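Long-range contacts in type IV pilin structural subunit (Pseudomonas aeruginosa, PDB 3JYZ), which is the pilin subunit that probably polymerises into type IV pili, the thin surface filaments of this bacterium: residues V7-S12 / E143-A147; G29-T33 / V107-R112; A39-N44 / V60-N66; I89-N95 / T114-T120. All coordinates share one frame; numbering follows the deposited sequence.

Contact 1. Residues V7-S12 / E143-A147; sequences VRTRVS and EFAPA. With SO4 (sulfate ion), chain B.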
# COMPACT_ATOMS: atom_id res chain seq x y z
N VAL A 7 -9.03 -2.40 16.89
CA VAL A 7 -7.83 -2.71 16.12
C VAL A 7 -7.97 -2.29 14.66
O VAL A 7 -7.08 -1.64 14.10
CB VAL A 7 -7.47 -4.21 16.21
CG1 VAL A 7 -6.30 -4.53 15.31
CG2 VAL A 7 -7.17 -4.60 17.66
N ARG A 8 -9.10 -2.63 14.03
CA ARG A 8 -9.35 -2.24 12.64
C ARG A 8 -9.32 -0.75 12.45
O ARG A 8 -8.89 -0.24 11.41
CB ARG A 8 -10.73 -2.72 12.18
CG ARG A 8 -10.76 -4.15 11.78
CD ARG A 8 -12.16 -4.56 11.37
NE ARG A 8 -12.34 -5.97 11.67
CZ ARG A 8 -13.50 -6.61 11.52
NH1 ARG A 8 -14.58 -5.97 11.08
NH2 ARG A 8 -13.56 -7.89 11.83
N THR A 9 -9.85 -0.02 13.43
CA THR A 9 -9.93 1.41 13.34
C THR A 9 -8.51 1.98 13.35
O THR A 9 -8.20 2.92 12.62
CB THR A 9 -10.84 2.00 14.44
OG1 THR A 9 -12.09 2.37 13.85
CG2 THR A 9 -10.20 3.22 15.05
N ARG A 10 -7.64 1.39 14.15
CA ARG A 10 -6.25 1.82 14.17
C ARG A 10 -5.50 1.44 12.89
O ARG A 10 -4.69 2.22 12.39
CB ARG A 10 -5.54 1.30 15.43
CG ARG A 10 -6.12 1.94 16.69
CD ARG A 10 -5.67 1.25 17.96
NE ARG A 10 -6.37 1.81 19.12
CZ ARG A 10 -6.23 1.37 20.36
NH1 ARG A 10 -5.41 0.37 20.63
NH2 ARG A 10 -6.91 1.95 21.35
N VAL A 11 -5.80 0.27 12.35
CA VAL A 11 -5.25 -0.13 11.06
C VAL A 11 -5.71 0.82 9.95
O VAL A 11 -4.94 1.20 9.07
CB VAL A 11 -5.59 -1.61 10.72
CG1 VAL A 11 -5.13 -1.95 9.31
CG2 VAL A 11 -4.93 -2.54 11.73
N SER A 12 -6.97 1.25 10.01
CA SER A 12 -7.48 2.23 9.04
C SER A 12 -6.70 3.54 9.06
O SER A 12 -6.52 4.16 8.01
CB SER A 12 -8.97 2.50 9.26
OG SER A 12 -9.74 1.42 8.77
N GLU A 143 -9.25 -10.71 10.46
CA GLU A 143 -10.24 -10.19 11.39
C GLU A 143 -9.87 -8.80 11.94
O GLU A 143 -10.70 -8.13 12.54
CB GLU A 143 -10.52 -11.19 12.52
CG GLU A 143 -9.37 -11.39 13.50
CD GLU A 143 -8.44 -12.55 13.14
OE1 GLU A 143 -8.38 -12.94 11.95
OE2 GLU A 143 -7.76 -13.07 14.05
N PHE A 144 -8.62 -8.39 11.73
CA PHE A 144 -8.13 -7.11 12.22
C PHE A 144 -7.94 -6.10 11.10
O PHE A 144 -7.45 -4.99 11.31
CB PHE A 144 -6.79 -7.31 12.93
CG PHE A 144 -6.88 -8.12 14.20
CD1 PHE A 144 -7.81 -7.81 15.18
CD2 PHE A 144 -6.00 -9.17 14.42
CE1 PHE A 144 -7.87 -8.55 16.34
CE2 PHE A 144 -6.07 -9.92 15.58
CZ PHE A 144 -7.00 -9.60 16.54
N ALA A 145 -8.32 -6.49 9.89
CA ALA A 145 -8.18 -5.61 8.73
C ALA A 145 -9.52 -5.02 8.32
O ALA A 145 -10.54 -5.70 8.37
CB ALA A 145 -7.57 -6.38 7.58
N PRO A 146 -9.52 -3.75 7.88
CA PRO A 146 -10.76 -3.18 7.36
C PRO A 146 -11.14 -3.86 6.04
O PRO A 146 -10.30 -4.50 5.41
CB PRO A 146 -10.41 -1.71 7.14
CG PRO A 146 -8.94 -1.71 6.88
CD PRO A 146 -8.37 -2.83 7.74
N ALA A 147 -12.39 -3.71 5.63
CA ALA A 147 -12.93 -4.44 4.48
C ALA A 147 -12.08 -4.43 3.20
O ALA A 147 -11.94 -5.46 2.53
CB ALA A 147 -14.36 -3.96 4.19
S SO4 B . -15.42 -3.32 8.31
O1 SO4 B . -15.60 -3.15 9.90
O2 SO4 B . -15.96 -2.14 7.76
O3 SO4 B . -14.05 -3.53 8.13
O4 SO4 B . -16.25 -4.47 8.01

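Contact 2. Residues G29-T33 / V107-R112; sequences GSAST and VAAGTR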
# COMPACT_ATOMS: atom_id res chain seq x y z
N GLY A 29 5.05 10.25 -10.04
CA GLY A 29 5.68 8.94 -10.12
C GLY A 29 5.16 7.99 -11.18
O GLY A 29 5.48 6.81 -11.15
N SER A 30 4.37 8.49 -12.12
CA SER A 30 3.79 7.60 -13.11
C SER A 30 3.92 7.95 -14.59
O SER A 30 3.35 7.27 -15.44
CB SER A 30 2.31 7.44 -12.73
OG SER A 30 1.70 8.70 -12.56
N ALA A 31 4.69 8.99 -14.91
CA ALA A 31 4.86 9.38 -16.31
C ALA A 31 5.92 8.52 -16.99
O ALA A 31 5.92 8.38 -18.22
CB ALA A 31 5.21 10.85 -16.43
N SER A 32 6.81 7.93 -16.20
CA SER A 32 7.92 7.14 -16.72
C SER A 32 8.57 6.34 -15.60
O SER A 32 8.35 6.63 -14.42
CB SER A 32 8.98 8.07 -17.31
OG SER A 32 9.63 8.80 -16.29
N THR A 33 9.37 5.35 -15.97
CA THR A 33 10.12 4.56 -15.00
C THR A 33 11.05 5.46 -14.19
O THR A 33 11.19 5.29 -12.98
CB THR A 33 10.93 3.45 -15.67
OG1 THR A 33 10.02 2.49 -16.23
CG2 THR A 33 11.83 2.74 -14.66
N VAL A 107 3.98 1.77 -16.66
CA VAL A 107 4.78 2.98 -16.81
C VAL A 107 5.94 2.74 -17.78
O VAL A 107 6.27 3.62 -18.57
CB VAL A 107 5.30 3.56 -15.47
CG1 VAL A 107 6.23 4.75 -15.72
CG2 VAL A 107 4.14 3.93 -14.55
N ALA A 108 6.56 1.67 -17.73
CA ALA A 108 7.64 1.33 -18.67
C ALA A 108 7.13 1.33 -20.11
O ALA A 108 7.86 1.73 -21.02
CB ALA A 108 8.24 -0.02 -18.33
N ALA A 109 5.89 0.89 -20.30
CA ALA A 109 5.30 0.82 -21.63
C ALA A 109 4.71 2.15 -22.10
O ALA A 109 4.33 2.29 -23.26
CB ALA A 109 4.23 -0.27 -21.67
N GLY A 110 4.62 3.11 -21.20
CA GLY A 110 4.00 4.39 -21.51
C GLY A 110 2.49 4.32 -21.58
O GLY A 110 1.84 5.17 -22.20
N THR A 111 1.91 3.30 -20.94
CA THR A 111 0.47 3.11 -20.97
C THR A 111 -0.23 4.18 -20.14
O THR A 111 0.04 4.32 -18.95
CB THR A 111 0.07 1.73 -20.43
OG1 THR A 111 0.76 0.71 -21.15
CG2 THR A 111 -1.43 1.51 -20.59
N ARG A 112 -1.15 4.89 -20.74
CA ARG A 112 -1.79 5.96 -20.06
C ARG A 112 -3.13 5.49 -19.43
O ARG A 112 -3.73 4.64 -19.91
CB ARG A 112 -2.03 7.17 -20.99
CG ARG A 112 -0.81 7.96 -21.46
CD ARG A 112 0.34 8.07 -20.44
NE ARG A 112 1.50 8.74 -21.06
CZ ARG A 112 2.77 8.61 -20.70
NH1 ARG A 112 3.11 7.87 -19.68
NH2 ARG A 112 3.69 9.25 -21.38

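Contact 3. Residues A39-N44 / V60-N66; sequences ATTTWN and VLMDAGN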
# COMPACT_ATOMS: atom_id res chain seq x y z
N ALA A 39 10.28 9.13 -7.47
CA ALA A 39 9.21 9.22 -6.48
C ALA A 39 9.46 8.26 -5.32
O ALA A 39 9.26 8.61 -4.16
CB ALA A 39 7.86 8.94 -7.14
N THR A 40 9.91 7.05 -5.64
CA THR A 40 10.29 6.08 -4.63
C THR A 40 11.36 6.65 -3.70
O THR A 40 11.25 6.56 -2.47
CB THR A 40 10.79 4.78 -5.29
OG1 THR A 40 9.72 4.22 -6.06
CG2 THR A 40 11.26 3.77 -4.25
N THR A 41 12.40 7.24 -4.27
CA THR A 41 13.46 7.82 -3.46
C THR A 41 12.95 8.97 -2.60
O THR A 41 13.26 9.04 -1.41
CB THR A 41 14.60 8.29 -4.35
OG1 THR A 41 15.18 7.15 -5.00
CG2 THR A 41 15.67 9.00 -3.53
N THR A 42 12.18 9.86 -3.20
CA THR A 42 11.64 11.02 -2.48
C THR A 42 10.76 10.59 -1.32
O THR A 42 10.93 11.06 -0.19
CB THR A 42 10.82 11.90 -3.44
OG1 THR A 42 11.67 12.35 -4.50
CG2 THR A 42 10.23 13.10 -2.71
N TRP A 43 9.82 9.69 -1.58
CA TRP A 43 8.92 9.24 -0.53
C TRP A 43 9.67 8.57 0.62
O TRP A 43 9.46 8.90 1.80
CB TRP A 43 7.86 8.26 -1.07
CG TRP A 43 6.98 7.81 0.04
CD1 TRP A 43 7.12 6.67 0.78
CD2 TRP A 43 5.88 8.52 0.60
NE1 TRP A 43 6.14 6.63 1.76
CE2 TRP A 43 5.38 7.76 1.67
CE3 TRP A 43 5.27 9.75 0.29
CZ2 TRP A 43 4.28 8.17 2.43
CZ3 TRP A 43 4.18 10.16 1.04
CH2 TRP A 43 3.70 9.37 2.10
N ASN A 44 10.54 7.62 0.29
CA ASN A 44 11.18 6.79 1.30
C ASN A 44 12.11 7.58 2.21
O ASN A 44 12.37 7.16 3.33
CB ASN A 44 11.93 5.61 0.66
CG ASN A 44 10.99 4.53 0.14
OD1 ASN A 44 11.41 3.65 -0.62
ND2 ASN A 44 9.74 4.60 0.55
N VAL A 60 5.76 3.49 6.22
CA VAL A 60 4.99 3.37 4.99
C VAL A 60 6.04 3.51 3.90
O VAL A 60 6.51 4.61 3.62
CB VAL A 60 3.97 4.51 4.87
CG1 VAL A 60 3.18 4.39 3.57
CG2 VAL A 60 3.04 4.52 6.09
N LEU A 61 6.44 2.39 3.31
CA LEU A 61 7.59 2.40 2.40
C LEU A 61 7.25 1.88 1.02
O LEU A 61 6.56 0.86 0.87
CB LEU A 61 8.74 1.58 2.99
CG LEU A 61 9.45 2.25 4.17
CD1 LEU A 61 10.35 1.25 4.88
CD2 LEU A 61 10.25 3.48 3.73
N MSE A 62 7.76 2.56 -0.00
CA MSE A 62 7.64 2.09 -1.37
C MSE A 62 8.75 1.09 -1.68
O MSE A 62 9.89 1.25 -1.23
CB MSE A 62 7.71 3.25 -2.35
CG MSE A 62 6.52 4.17 -2.24
SE MSE A 62 6.62 5.69 -3.45
CE MSE A 62 6.60 4.79 -5.15
N ASP A 63 8.42 0.06 -2.43
CA ASP A 63 9.37 -0.99 -2.75
C ASP A 63 10.69 -0.40 -3.27
O ASP A 63 10.68 0.46 -4.15
CB ASP A 63 8.74 -1.90 -3.80
CG ASP A 63 9.62 -3.07 -4.15
OD1 ASP A 63 10.49 -2.91 -5.03
OD2 ASP A 63 9.41 -4.16 -3.57
N ALA A 64 11.81 -0.87 -2.73
CA ALA A 64 13.11 -0.30 -3.09
C ALA A 64 13.48 -0.59 -4.54
O ALA A 64 14.34 0.09 -5.11
CB ALA A 64 14.20 -0.80 -2.14
N GLY A 65 12.83 -1.58 -5.14
CA GLY A 65 13.05 -1.91 -6.53
C GLY A 65 12.16 -1.12 -7.47
O GLY A 65 12.02 -1.46 -8.65
N ASN A 66 11.54 -0.07 -6.94
CA ASN A 66 10.83 0.91 -7.77
C ASN A 66 9.56 0.38 -8.44
O ASN A 66 9.18 0.86 -9.51
CB ASN A 66 11.79 1.52 -8.79
CG ASN A 66 13.02 2.12 -8.13
OD1 ASN A 66 14.15 1.64 -8.33
ND2 ASN A 66 12.81 3.14 -7.32
O HOH W 1 8.58 1.80 -5.39
O HOH W 2 14.63 4.60 -6.01

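Contact 4. Residues I89-N95 / T114-T120; sequences ILSPYIN and TIDWACT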
# COMPACT_ATOMS: atom_id res chain seq x y z
N ILE A 89 -0.19 -4.48 2.37
CA ILE A 89 0.44 -4.17 1.09
C ILE A 89 -0.55 -3.41 0.21
O ILE A 89 -1.70 -3.82 0.07
CB ILE A 89 0.87 -5.45 0.35
CG1 ILE A 89 1.69 -6.37 1.26
CG2 ILE A 89 1.62 -5.08 -0.93
CD1 ILE A 89 2.96 -5.76 1.76
N LEU A 90 -0.11 -2.30 -0.37
CA LEU A 90 -0.91 -1.55 -1.34
C LEU A 90 -0.21 -1.66 -2.70
O LEU A 90 0.91 -1.20 -2.86
CB LEU A 90 -1.05 -0.08 -0.94
CG LEU A 90 -1.45 0.22 0.50
CD1 LEU A 90 -1.61 1.72 0.76
CD2 LEU A 90 -2.73 -0.50 0.89
N SER A 91 -0.89 -2.27 -3.66
CA SER A 91 -0.30 -2.56 -4.97
C SER A 91 -1.01 -1.74 -6.04
O SER A 91 -2.23 -1.83 -6.19
CB SER A 91 -0.44 -4.06 -5.28
OG SER A 91 0.22 -4.85 -4.29
N PRO A 92 -0.25 -0.93 -6.79
CA PRO A 92 -0.85 -0.05 -7.81
C PRO A 92 -0.92 -0.65 -9.22
O PRO A 92 -0.04 -1.42 -9.63
CB PRO A 92 0.08 1.17 -7.82
CG PRO A 92 1.41 0.63 -7.37
CD PRO A 92 1.17 -0.64 -6.57
N TYR A 93 -1.96 -0.26 -9.95
CA TYR A 93 -2.19 -0.70 -11.33
C TYR A 93 -2.63 0.47 -12.17
O TYR A 93 -3.26 1.39 -11.67
CB TYR A 93 -3.28 -1.77 -11.37
CG TYR A 93 -2.91 -3.01 -10.60
CD1 TYR A 93 -3.01 -3.03 -9.21
CD2 TYR A 93 -2.44 -4.14 -11.25
CE1 TYR A 93 -2.64 -4.15 -8.49
CE2 TYR A 93 -2.07 -5.27 -10.53
CZ TYR A 93 -2.17 -5.27 -9.15
OH TYR A 93 -1.81 -6.40 -8.43
N ILE A 94 -2.29 0.45 -13.45
CA ILE A 94 -2.87 1.43 -14.36
C ILE A 94 -4.02 0.79 -15.11
O ILE A 94 -3.90 -0.31 -15.64
CB ILE A 94 -1.82 2.02 -15.33
CG1 ILE A 94 -1.01 3.09 -14.61
CG2 ILE A 94 -2.51 2.63 -16.55
CD1 ILE A 94 0.20 3.55 -15.34
N ASN A 95 -5.14 1.51 -15.11
CA ASN A 95 -6.36 1.13 -15.79
C ASN A 95 -6.50 1.97 -17.06
O ASN A 95 -6.63 3.19 -16.98
CB ASN A 95 -7.54 1.42 -14.86
CG ASN A 95 -8.87 1.35 -15.56
OD1 ASN A 95 -9.02 0.66 -16.56
ND2 ASN A 95 -9.86 2.07 -15.03
N THR A 114 -5.67 5.71 -15.46
CA THR A 114 -5.77 6.11 -14.06
C THR A 114 -5.19 5.00 -13.18
O THR A 114 -5.04 3.86 -13.62
CB THR A 114 -7.22 6.39 -13.68
OG1 THR A 114 -8.05 5.36 -14.21
CG2 THR A 114 -7.66 7.73 -14.26
N ILE A 115 -4.85 5.34 -11.95
CA ILE A 115 -4.20 4.39 -11.05
C ILE A 115 -5.18 3.80 -10.04
O ILE A 115 -5.90 4.52 -9.34
CB ILE A 115 -3.02 5.06 -10.31
CG1 ILE A 115 -2.05 5.66 -11.34
CG2 ILE A 115 -2.33 4.05 -9.39
CD1 ILE A 115 -0.85 6.35 -10.73
N ASP A 116 -5.22 2.47 -9.99
CA ASP A 116 -6.07 1.74 -9.06
C ASP A 116 -5.17 1.05 -8.04
O ASP A 116 -4.07 0.61 -8.37
CB ASP A 116 -6.88 0.67 -9.80
CG ASP A 116 -7.84 1.25 -10.82
OD1 ASP A 116 -8.24 2.43 -10.68
OD2 ASP A 116 -8.20 0.51 -11.76
N TRP A 117 -5.64 0.96 -6.80
CA TRP A 117 -4.86 0.35 -5.74
C TRP A 117 -5.60 -0.82 -5.13
O TRP A 117 -6.80 -0.74 -4.83
CB TRP A 117 -4.55 1.38 -4.66
CG TRP A 117 -3.59 2.44 -5.07
CD1 TRP A 117 -3.88 3.62 -5.69
CD2 TRP A 117 -2.17 2.42 -4.88
NE1 TRP A 117 -2.72 4.34 -5.90
CE2 TRP A 117 -1.65 3.62 -5.41
CE3 TRP A 117 -1.28 1.50 -4.31
CZ2 TRP A 117 -0.30 3.92 -5.39
CZ3 TRP A 117 0.07 1.80 -4.28
CH2 TRP A 117 0.55 3.00 -4.82
N ALA A 118 -4.87 -1.92 -4.94
CA ALA A 118 -5.36 -3.09 -4.22
C ALA A 118 -4.70 -3.15 -2.85
O ALA A 118 -3.48 -2.99 -2.74
CB ALA A 118 -5.04 -4.35 -5.01
N CYS A 119 -5.50 -3.36 -1.81
CA CYS A 119 -4.96 -3.53 -0.47
C CYS A 119 -5.07 -4.99 -0.06
O CYS A 119 -6.14 -5.58 -0.18
CB CYS A 119 -5.70 -2.67 0.55
SG CYS A 119 -5.01 -2.85 2.23
N THR A 120 -3.96 -5.58 0.40
CA THR A 120 -3.98 -6.93 0.85
C THR A 120 -3.39 -7.08 2.30
O THR A 120 -2.49 -6.42 2.66
CB THR A 120 -3.23 -7.89 -0.10
OG1 THR A 120 -1.93 -7.38 -0.33
CG2 THR A 120 -3.96 -8.02 -1.42
O HOH W 3 -1.75 -5.42 -2.46
O HOH W 4 -8.95 4.80 -16.75

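Contact 1. Residues V7-S12 / E143-A147
In the type IV pilin fold, the C-terminal disulfide-bonded loop (Cys119 to Cys149) packs on the long N-terminal helix 4-28, and here Arg8 of that helix holds the loop by the backbone of Glu143. Arg8 grips it side-on: NE (2.8 Å) and NH2 (3.0 Å) both donate to Glu143 O. That oxygen lies in the guanidinium plane, while the two nitrogens reach it from the same face of the Glu143 carbonyl. Arg8 CG lies beside the backbone N (chi1 -80°), and from there the extended chain runs over Phe144 O and past Ala145 O. Phe144 O is buried without a conventional donor; Arg8 CA, 3.6 Å away, makes a C-H...O contact with it. On the apolar side Val7 CG1 meets Phe144 CD1 at 3.6 Å, and Glu143 CG sits over the centre of the same ring. Farther along the helix, the Val11 and Pro146 side chains cross at about a right angle, CG1 against CD, and Ser12 OG abuts Pro146 CB. Arg150 also bonds Ala145 O and a sulfate ion, probably from the crystallisation liquor. The sulfate takes a weak bond from Ala147 N, and Arg8 NH1 donates to its O1 at 3.2 Å.

Contact 2. Residues G29-T33 / V107-R112
Val107, in the last turn of helix 103-109, packs against the loop that joins the two long helices of the pilin fold, 4-28 and 33-49. This is the tight part of a contact between two helix ends. Ser32 is the N-cap of helix 33-49, its OG bonded to Asp35 N, and Gly110, at positive phi, closes helix 103-109 in a Schellman motif. The isopropyl of Val107 straddles the loop: CG1 is directed at the Ser32-Thr33 peptide, though its spacing from Ser32 is too short to be trusted, while CG2 rests 3.5 Å from Ser30 O. Ser30 OG turns elsewhere, to Ile25 O at the end of helix 4-28. Next to the valine, Thr33 OG1 lies beside the backbone N and touches Ala108 CB at 3.7 Å. The other side is looser and faces solvent. There the exposed Arg112 reaches back to exposed Ala31, its chain bent by the rotation about CB-CG (chi2 -34°). Gly110 O lies 3.5 Å above the Arg112 guanidinium plane, toward the rim of the group. A single polar link joins the two segments: Arg112 NH1 donates to Ala31 O at 3.2 Å, from above the carbonyl plane and with an N-H...O angle of 153°.

Contact 3. Residues A39-N44 / V60-N66
A tryptophan indole on helix 33-49 hydrogen-bonds directly to the backbone of a strand: Trp43 NE1 donates to Val60 O at 2.8 Å. The acceptor sits close to the indole plane, although the donor stands above the carbonyl plane of Val60. With CG anti to the backbone N (chi1 179°), the Trp43 ring swings toward strand 57-62, at the edge of the pilin sheet, and its CZ2 also packs on Val60 CG1. The helix runs nearly antiparallel to the strand, at 160° between short axes 7.8 Å apart. Met62, a selenomethionine, fills the space between them. Its SE lies 3.7 Å from Trp43 CB and meets the five-membered ring obliquely in a Met-aromatic contact, and a bend at chi3 (63°) lays the CE methyl against Thr40 OG1 at 3.3 Å. Thr40 OG1 is nevertheless satisfied: it donates to Leu36 O and accepts from a water that also donates to Asp63 O. Thr40 CG2 packs beside Asp63 O, and Asn66 ND2 lies 3.3 Å from Thr40 CB. Asp63 to Asn66 form a type I turn, inside which Asp63 OD1 accepts from Gly65 N as an Asx turn. A second water bridges Asn66 ND2 and Thr41 OG1. The chemistry is thus divided: buried selenium, methyl and indole carbons pack together, the one polar indole atom is spent on a strand carbonyl, and water links the helix to the turn.

Contact 4. Residues I89-N95 / T114-T120
Strands 87-95 and 114-120 of the antiparallel pilin sheet pair in full register from Ile89-Thr120 to Asn95-Thr114. Four hydrogen-bonded pairs, Ile89-Thr120, Ser91-Ala118, Tyr93-Asp116 and Asn95-Thr114, each exchange two N-H...O=C bonds, so all sixteen backbone atoms facing across these pairs are satisfied. The bonds span 2.8 Å (Ser91 N to Ala118 O) to 3.1 Å (Thr114 N to Asn95 O). In the pairs between, alpha C-H groups add contacts to the same carbonyls, as from Ile115 CA to Tyr93 O. Along its other edge, strand 87-95 has backbone bonds from Leu90 to Ile70, Pro92 to Leu103 and Ile94 to Thr101. Waters serve both ends: one donates to Ile89 O and Thr120 OG1 and also bonds Ser91 OG, and another links Asn95 O with Thr114 OG1. Other polar groups look outside the pair. Thr120 OG1 bonds Ala136 O, Tyr93 OH bonds Thr133 O, and Asp116 OD2, 3.3 Å from Asn95 CB, forms a salt bridge with Arg100.

The face bearing Leu90, Pro92, Ile94, Ile115, Trp117 and Cys119 is apolar; Leu90, Ile115 and Trp117 pack on helix 4-28, Pro92 and Ile94 on helix 103-109. Trp117 CG lies beside the backbone N (chi1 -70°), which carries the indole across strand 87-95, with Leu90 O at its edge; Lys22 makes a cation-pi contact with the ring. Leu90 CD2 touches Cys119 SG (3.5 Å), which is disulfide-bonded to Cys149. Pro92 CB sits over the six-membered ring of Trp117 in a CH-pi contact, 3.5 Å from its centroid and 8° off the normal.

How the contacts relate
Contacts 1 and 2 mark far ends of the domain, their centres about 32 Å apart on opposite sides of the chain centre. Contact 1 joins the chain's beginning to its end, so the other three fall within the span it encloses. Contact 3 closes before contact 4 opens; both reach the antiparallel sheet, with centres about 15 Å apart. Contacts 2 and 4 interleave along the chain and touch: Ser30 CB meets Ile115 CD1 at 3.9 Å. Contacts 2 and 3 also touch, Gly29 CA to Ala39 CB. Helix 4-28 carries contact 1 and packs against residues of contacts 3 and 4, tying sheet, second helix and disulfide loop into one compact pilin domain.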